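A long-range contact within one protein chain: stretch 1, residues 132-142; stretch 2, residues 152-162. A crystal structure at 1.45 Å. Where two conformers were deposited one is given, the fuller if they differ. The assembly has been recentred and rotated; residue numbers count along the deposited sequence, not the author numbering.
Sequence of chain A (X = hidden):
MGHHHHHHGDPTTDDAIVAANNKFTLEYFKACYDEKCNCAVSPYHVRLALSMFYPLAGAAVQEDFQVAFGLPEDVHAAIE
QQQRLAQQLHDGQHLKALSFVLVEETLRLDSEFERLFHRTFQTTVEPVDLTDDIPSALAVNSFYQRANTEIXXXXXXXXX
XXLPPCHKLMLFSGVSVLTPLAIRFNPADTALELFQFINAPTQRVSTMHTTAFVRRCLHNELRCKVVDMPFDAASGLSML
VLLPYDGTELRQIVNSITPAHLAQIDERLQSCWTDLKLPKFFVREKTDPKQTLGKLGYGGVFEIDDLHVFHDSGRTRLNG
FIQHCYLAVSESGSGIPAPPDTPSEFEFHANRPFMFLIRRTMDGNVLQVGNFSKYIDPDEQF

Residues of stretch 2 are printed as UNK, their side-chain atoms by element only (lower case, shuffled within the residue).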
ATOM      1  N   ASP A 132      23.068  12.859   9.830  1.00 24.60           N
ATOM      2  CA  ASP A 132      22.271  13.772  10.650  1.00 24.12           C
ATOM      3  C   ASP A 132      20.792  13.471  10.435  1.00 25.29           C
ATOM      4  O   ASP A 132      20.236  13.778   9.376  1.00 22.91           O
ATOM      5  CB  ASP A 132      22.585  15.223  10.289  1.00 29.03           C
ATOM      6  CG  ASP A 132      22.026  16.210  11.302  1.00 31.22           C
ATOM      7  OD1 ASP A 132      21.246  15.795  12.190  1.00 34.38           O
ATOM      8  OD2 ASP A 132      22.350  17.408  11.198  1.00 33.23           O
ATOM      9  N   ASP A 133      20.152  12.868  11.438  1.00 24.25           N
ATOM     10  CA  ASP A 133      18.771  12.449  11.246  1.00 25.48           C
ATOM     11  C   ASP A 133      17.798  13.615  11.085  1.00 23.22           C
ATOM     12  O   ASP A 133      16.723  13.405  10.513  1.00 23.35           O
ATOM     13  CB  ASP A 133      18.313  11.485  12.346  1.00 25.19           C
ATOM     14  CG  ASP A 133      18.460  12.053  13.738  1.00 36.53           C
ATOM     15  OD1 ASP A 133      18.784  13.249  13.886  1.00 39.86           O
ATOM     16  OD2 ASP A 133      18.232  11.286  14.692  1.00 45.12           O
ATOM     17  N   ILE A 134      18.141  14.824  11.523  1.00 24.54           N
ATOM     18  CA  ILE A 134      17.165  15.922  11.522  1.00 24.96           C
ATOM     19  C   ILE A 134      16.913  16.403  10.092  1.00 23.37           C
ATOM     20  O   ILE A 134      15.755  16.427   9.641  1.00 23.13           O
ATOM     21  CB  ILE A 134      17.604  17.061  12.458  1.00 29.59           C
ATOM     22  CG1 ILE A 134      17.630  16.569  13.914  1.00 39.80           C
ATOM     23  CG2 ILE A 134      16.689  18.280  12.312  1.00 28.10           C
ATOM     24  CD1 ILE A 134      16.271  16.356  14.535  1.00 48.31           C
ATOM     25  N   PRO A 135      17.943  16.791   9.339  1.00 24.82           N
ATOM     26  CA  PRO A 135      17.693  17.203   7.948  1.00 23.87           C
ATOM     27  C   PRO A 135      17.260  16.059   7.073  1.00 21.76           C
ATOM     28  O   PRO A 135      16.505  16.260   6.110  1.00 24.70           O
ATOM     29  CB  PRO A 135      19.042  17.777   7.488  1.00 28.76           C
ATOM     30  CG  PRO A 135      20.050  17.165   8.418  1.00 29.10           C
ATOM     31  CD  PRO A 135      19.335  17.058   9.742  1.00 27.44           C
ATOM     32  N   SER A 136      17.723  14.852   7.374  1.00 23.12           N
ATOM     33  CA  SER A 136      17.329  13.697   6.584  1.00 20.40           C
ATOM     34  C   SER A 136      15.826  13.453   6.680  1.00 20.09           C
ATOM     35  O   SER A 136      15.135  13.296   5.662  1.00 20.36           O
ATOM     36  CB  SER A 136      18.123  12.473   7.054  1.00 22.63           C
ATOM     37  OG  SER A 136      19.508  12.607   6.775  1.00 23.45           O
ATOM     38  N   ALA A 137      15.283  13.469   7.892  1.00 21.00           N
ATOM     39  CA  ALA A 137      13.844  13.281   8.046  1.00 22.54           C
ATOM     40  C   ALA A 137      13.058  14.455   7.472  1.00 21.89           C
ATOM     41  O   ALA A 137      11.987  14.260   6.875  1.00 21.41           O
ATOM     42  CB  ALA A 137      13.491  13.040   9.513  1.00 21.07           C
ATOM     43  N   LEU A 138      13.585  15.676   7.611  1.00 21.75           N
ATOM     44  CA  LEU A 138      12.873  16.837   7.096  1.00 22.24           C
ATOM     45  C   LEU A 138      12.746  16.782   5.577  1.00 20.97           C
ATOM     46  O   LEU A 138      11.711  17.169   5.024  1.00 21.85           O
ATOM     47  CB  LEU A 138      13.574  18.124   7.530  1.00 28.95           C
ATOM     48  CG  LEU A 138      12.819  19.395   7.126  1.00 33.51           C
ATOM     49  CD1 LEU A 138      11.446  19.436   7.759  1.00 37.60           C
ATOM     50  CD2 LEU A 138      13.621  20.634   7.511  1.00 35.92           C
ATOM     51  N   ALA A 139      13.773  16.303   4.885  1.00 20.53           N
ATOM     52  CA  ALA A 139      13.675  16.206   3.434  1.00 19.97           C
ATOM     53  C   ALA A 139      12.530  15.296   3.032  1.00 19.30           C
ATOM     54  O   ALA A 139      11.756  15.616   2.121  1.00 20.47           O
ATOM     55  CB  ALA A 139      15.004  15.707   2.858  1.00 19.66           C
ATOM     56  N   VAL A 140      12.395  14.153   3.706  1.00 19.61           N
ATOM     57  CA  VAL A 140      11.324  13.220   3.383  1.00 19.72           C
ATOM     58  C   VAL A 140       9.971  13.829   3.721  1.00 18.83           C
ATOM     59  O   VAL A 140       9.040  13.836   2.902  1.00 19.72           O
ATOM     60  CB  VAL A 140      11.525  11.893   4.139  1.00 19.55           C
ATOM     61  CG1 VAL A 140      10.383  10.908   3.805  1.00 19.45           C
ATOM     62  CG2 VAL A 140      12.893  11.290   3.792  1.00 20.12           C
ATOM     63  N   ASN A 141       9.833  14.324   4.941  1.00 19.49           N
ATOM     64  CA  ASN A 141       8.529  14.811   5.389  1.00 19.95           C
ATOM     65  C   ASN A 141       8.069  16.005   4.564  1.00 20.25           C
ATOM     66  O   ASN A 141       6.879  16.103   4.236  1.00 20.31           O
ATOM     67  CB  ASN A 141       8.565  15.149   6.872  1.00 22.17           C
ATOM     68  CG  ASN A 141       8.667  13.916   7.735  1.00 21.44           C
ATOM     69  OD1 ASN A 141       8.178  12.847   7.360  1.00 21.53           O
ATOM     70  ND2 ASN A 141       9.333  14.042   8.876  1.00 23.24           N
ATOM     71  N   SER A 142       8.994  16.913   4.206  1.00 21.68           N
ATOM     72  CA  SER A 142       8.604  18.070   3.409  0.50 21.13           C
ATOM     73  C   SER A 142       8.193  17.662   1.998  1.00 21.06           C
ATOM     74  O   SER A 142       7.243  18.236   1.444  1.00 21.92           O
ATOM     75  CB  SER A 142       9.705  19.136   3.409  0.50 28.95           C
ATOM     76  OG  SER A 142      10.874  18.707   2.745  0.50 24.19           O
ATOM     77  N   UNK A 152       1.328  14.103   6.502  1.00 26.03           N
ATOM     78  CA  UNK A 152       2.094  15.260   6.946  1.00 26.21           C
ATOM     79  C   UNK A 152       3.279  14.894   7.824  1.00 31.76           C
ATOM     80  O   UNK A 152       4.153  15.740   8.038  1.00 33.70           O
ATOM     81  c   UNK A 152       0.541  17.717   5.736  1.00 58.18           C
ATOM     82  c   UNK A 152       0.052  16.799   6.845  1.00 57.41           C
ATOM     83  o   UNK A 152       1.161  18.755   6.058  1.00 62.57           O
ATOM     84  c   UNK A 152       1.188  16.242   7.696  1.00 40.14           C
ATOM     85  o   UNK A 152       0.308  17.398   4.547  1.00 54.85           O
ATOM     86  N   UNK A 153       3.337  13.667   8.334  1.00 27.44           N
ATOM     87  CA  UNK A 153       4.452  13.191   9.159  1.00 28.04           C
ATOM     88  C   UNK A 153       4.842  11.809   8.643  1.00 26.18           C
ATOM     89  O   UNK A 153       4.597  10.776   9.264  1.00 26.72           O
ATOM     90  o   UNK A 153       3.318  15.242  11.463  1.00 62.82           O
ATOM     91  c   UNK A 153       4.295  14.478  11.321  1.00 56.81           C
ATOM     92  c   UNK A 153       4.072  13.152  10.634  1.00 37.34           C
ATOM     93  o   UNK A 153       5.450  14.752  11.711  1.00 65.86           O
ATOM     94  N   UNK A 154       5.458  11.805   7.471  1.00 24.80           N
ATOM     95  CA  UNK A 154       5.740  10.552   6.792  1.00 23.80           C
ATOM     96  C   UNK A 154       6.642   9.640   7.632  1.00 24.05           C
ATOM     97  O   UNK A 154       6.425   8.423   7.684  1.00 23.65           O
ATOM     98  c   UNK A 154       6.650   7.457   2.918  1.00 22.02           C
ATOM     99  c   UNK A 154       6.349  10.877   5.418  1.00 22.94           C
ATOM    100  c   UNK A 154       7.462   8.792   4.695  1.00 21.62           C
ATOM    101  c   UNK A 154       7.558   7.673   3.914  1.00 22.93           C
ATOM    102  c   UNK A 154       6.448   9.694   4.522  1.00 21.86           C
ATOM    103  c   UNK A 154       5.521   9.464   3.520  1.00 21.59           C
ATOM    104  c   UNK A 154       5.643   8.338   2.712  1.00 20.17           C
ATOM    105  N   UNK A 155       7.690  10.196   8.257  1.00 24.74           N
ATOM    106  CA  UNK A 155       8.660   9.418   9.027  1.00 25.09           C
ATOM    107  C   UNK A 155       9.063  10.239  10.239  1.00 26.38           C
ATOM    108  O   UNK A 155       8.847  11.451  10.301  1.00 26.86           O
ATOM    109  c   UNK A 155       9.741   7.744   7.406  1.00 23.29           C
ATOM    110  c   UNK A 155       9.959   8.992   8.279  1.00 24.41           C
ATOM    111  c   UNK A 155      12.028  10.004   7.217  1.00 25.87           C
ATOM    112  c   UNK A 155      10.539  10.162   7.482  1.00 24.25           C
ATOM    113  N   UNK A 156       9.645   9.541  11.214  1.00 26.99           N
ATOM    114  CA  UNK A 156      10.330  10.170  12.319  1.00 28.22           C
ATOM    115  C   UNK A 156      11.836  10.092  12.117  1.00 28.16           C
ATOM    116  O   UNK A 156      12.350   9.370  11.267  1.00 27.24           O
ATOM    117  N   UNK A 157      12.551  10.875  12.920  1.00 29.23           N
ATOM    118  CA  UNK A 157      14.005  10.872  12.822  1.00 29.35           C
ATOM    119  C   UNK A 157      14.582   9.483  13.057  1.00 29.21           C
ATOM    120  O   UNK A 157      15.602   9.122  12.452  1.00 28.73           O
ATOM    121  o   UNK A 157      13.370  15.328  13.511  1.00 51.53           O
ATOM    122  c   UNK A 157      13.328  14.082  13.621  1.00 52.47           C
ATOM    123  c   UNK A 157      14.589  11.875  13.809  1.00 30.68           C
ATOM    124  c   UNK A 157      14.590  13.299  13.285  1.00 30.70           C
ATOM    125  o   UNK A 157      12.302  13.468  14.003  1.00 60.20           O
ATOM    126  N   UNK A 158      13.940   8.686  13.916  1.00 29.66           N
ATOM    127  CA  UNK A 158      14.425   7.343  14.170  1.00 29.61           C
ATOM    128  C   UNK A 158      14.438   6.453  12.941  1.00 29.88           C
ATOM    129  O   UNK A 158      15.226   5.507  12.865  1.00 31.59           O
ATOM    130  N   UNK A 159      13.577   6.739  11.958  1.00 27.23           N
ATOM    131  CA  UNK A 159      13.489   5.878  10.787  1.00 25.92           C
ATOM    132  C   UNK A 159      14.683   6.050   9.865  1.00 26.89           C
ATOM    133  O   UNK A 159      14.957   5.163   9.042  1.00 31.63           O
ATOM    134  c   UNK A 159      12.195   6.168  10.013  1.00 25.61           C
ATOM    135  o   UNK A 159      10.858   4.695  11.303  1.00 40.17           O
ATOM    136  c   UNK A 159      10.951   5.835  10.806  1.00 31.18           C
ATOM    137  o   UNK A 159      10.070   6.715  10.956  1.00 27.05           O
ATOM    138  N   UNK A 160      15.386   7.179   9.948  1.00 25.88           N
ATOM    139  CA  UNK A 160      16.536   7.439   9.090  1.00 25.44           C
ATOM    140  C   UNK A 160      17.840   7.460   9.865  1.00 26.40           C
ATOM    141  O   UNK A 160      18.906   7.616   9.257  1.00 26.17           O
ATOM    142  c   UNK A 160      16.186   9.933   9.210  1.00 27.22           C
ATOM    143  c   UNK A 160      15.225   8.612   7.279  1.00 27.80           C
ATOM    144  c   UNK A 160      16.373   8.739   8.279  1.00 25.49           C
ATOM    145  N   UNK A 161      17.796   7.277  11.178  1.00 27.50           N
ATOM    146  CA  UNK A 161      18.981   7.415  12.007  1.00 28.59           C
ATOM    147  C   UNK A 161      19.925   6.226  11.851  1.00 28.39           C
ATOM    148  O   UNK A 161      19.494   5.079  11.700  1.00 27.85           O
ATOM    149  c   UNK A 161      20.099   6.132  14.917  1.00 31.41           C
ATOM    150  c   UNK A 161      21.204   6.025  15.736  1.00 32.58           C
ATOM    151  c   UNK A 161      19.734   7.364  14.398  1.00 31.08           C
ATOM    152  c   UNK A 161      21.959   7.141  16.022  1.00 33.38           C
ATOM    153  c   UNK A 161      18.573   7.486  13.474  1.00 29.89           C
ATOM    154  c   UNK A 161      21.609   8.364  15.495  1.00 38.23           C
ATOM    155  c   UNK A 161      20.503   8.471  14.688  1.00 31.89           C
ATOM    156  N   UNK A 162      21.231   6.505  11.927  1.00 28.92           N
ATOM    157  CA  UNK A 162      22.241   5.456  12.014  1.00 29.07           C
ATOM    158  C   UNK A 162      23.461   5.981  12.750  1.00 30.32           C
ATOM    159  O   UNK A 162      23.797   7.158  12.646  1.00 30.63           O
ATOM    160  c   UNK A 162      22.676   4.950  10.620  1.00 29.44           C
ATOM    161  o   UNK A 162      23.071   6.003   9.730  1.00 27.36           O
TER
HETATM  162  O   HOH W   1      13.401  16.562  11.085  1.00 22.91           O
HETATM  163  O   HOH W   2       5.194  14.159   5.376  1.00 22.87           O

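Position 152 carries three carbons in a chain, the third bearing two oxygens, a carboxylate; its CA-to-CB bond points away from stretch 1, and the side chain makes no contact there. It is Glu-152. Position 153 has two carbons, the second with two oxygens, one carbon shorter, and its CA-to-CB bond again points away: Asp-153. Its backbone C lies 3.7 Å from Asn-141 OD1.

At position 154 one carbon leads to a six-carbon ring without oxygen, so the residue is Phe-154. Its CA-to-CB bond points toward stretch 1, but the ring leads away; CD1 still meets Val-140 CG1 at 3.7 Å, obliquely to the ring. The backbone N of Phe-154 donates to water 2 (3.2 Å), which donates in turn to Asn-141 O (2.8 Å).

Position 155 has four carbons, forked at the first, one arm two carbons long: Ile-155. With chi1 at 45° (p) and chi2 at 157° (t), the long arm carries CD1 to 3.6 Å from Val-140 CB and 3.8 Å from Ala-137 CA, apolar packing against the helix.

Position 156 has no side-chain atoms and is Gly-156. Its O lies 4.2 Å from Ala-137 CB.

Position 157 repeats the three-carbon carboxylate pattern: Glu-157. Its CG packs 3.5 Å from Asp-133 O and 3.9 Å from Ala-137 CB, while OE2 approaches Ile-134 CD1 at 3.2 Å. Water 1 donates to both Glu-157 OE2 (2.7 Å) and Ile-134 O (2.8 Å), bridging the two acceptors.

Position 158, again without side-chain atoms, is Gly-158 and makes no contact here. Position 159, two carbons ending in two oxygens, is Asp-159; Gly-156 N donates to Asp-159 OD2 at 2.9 Å, a link within the stretch.

Position 160 has one carbon carrying two more, Val-160. Its CG2 lies 3.7 Å from Asp-133 O and 3.9 Å from both Ala-137 N and Ser-136 CB. Position 161, one carbon and a six-carbon ring, is Phe-161, with CD1 3.6 Å from Asp-133 OD2. Position 162, one carbon and one oxygen, is Ser-162, beyond contact.

The contact combines a polar clamp with apolar packing. Ile-155 N donates to Asn-141 OD1 (2.8 Å, 157°), and Asn-141 ND2 donates to Ile-155 O (3.0 Å, 153°), so one amide satisfies both backbone groups of a single residue. Ile-155 and Val-160 pack about the small Ala-137, while the two waters add bridges to helix carbonyls. Together the stretches bury 578 Å².

Stretch 2 (152-162) EDFIGEGDVFS
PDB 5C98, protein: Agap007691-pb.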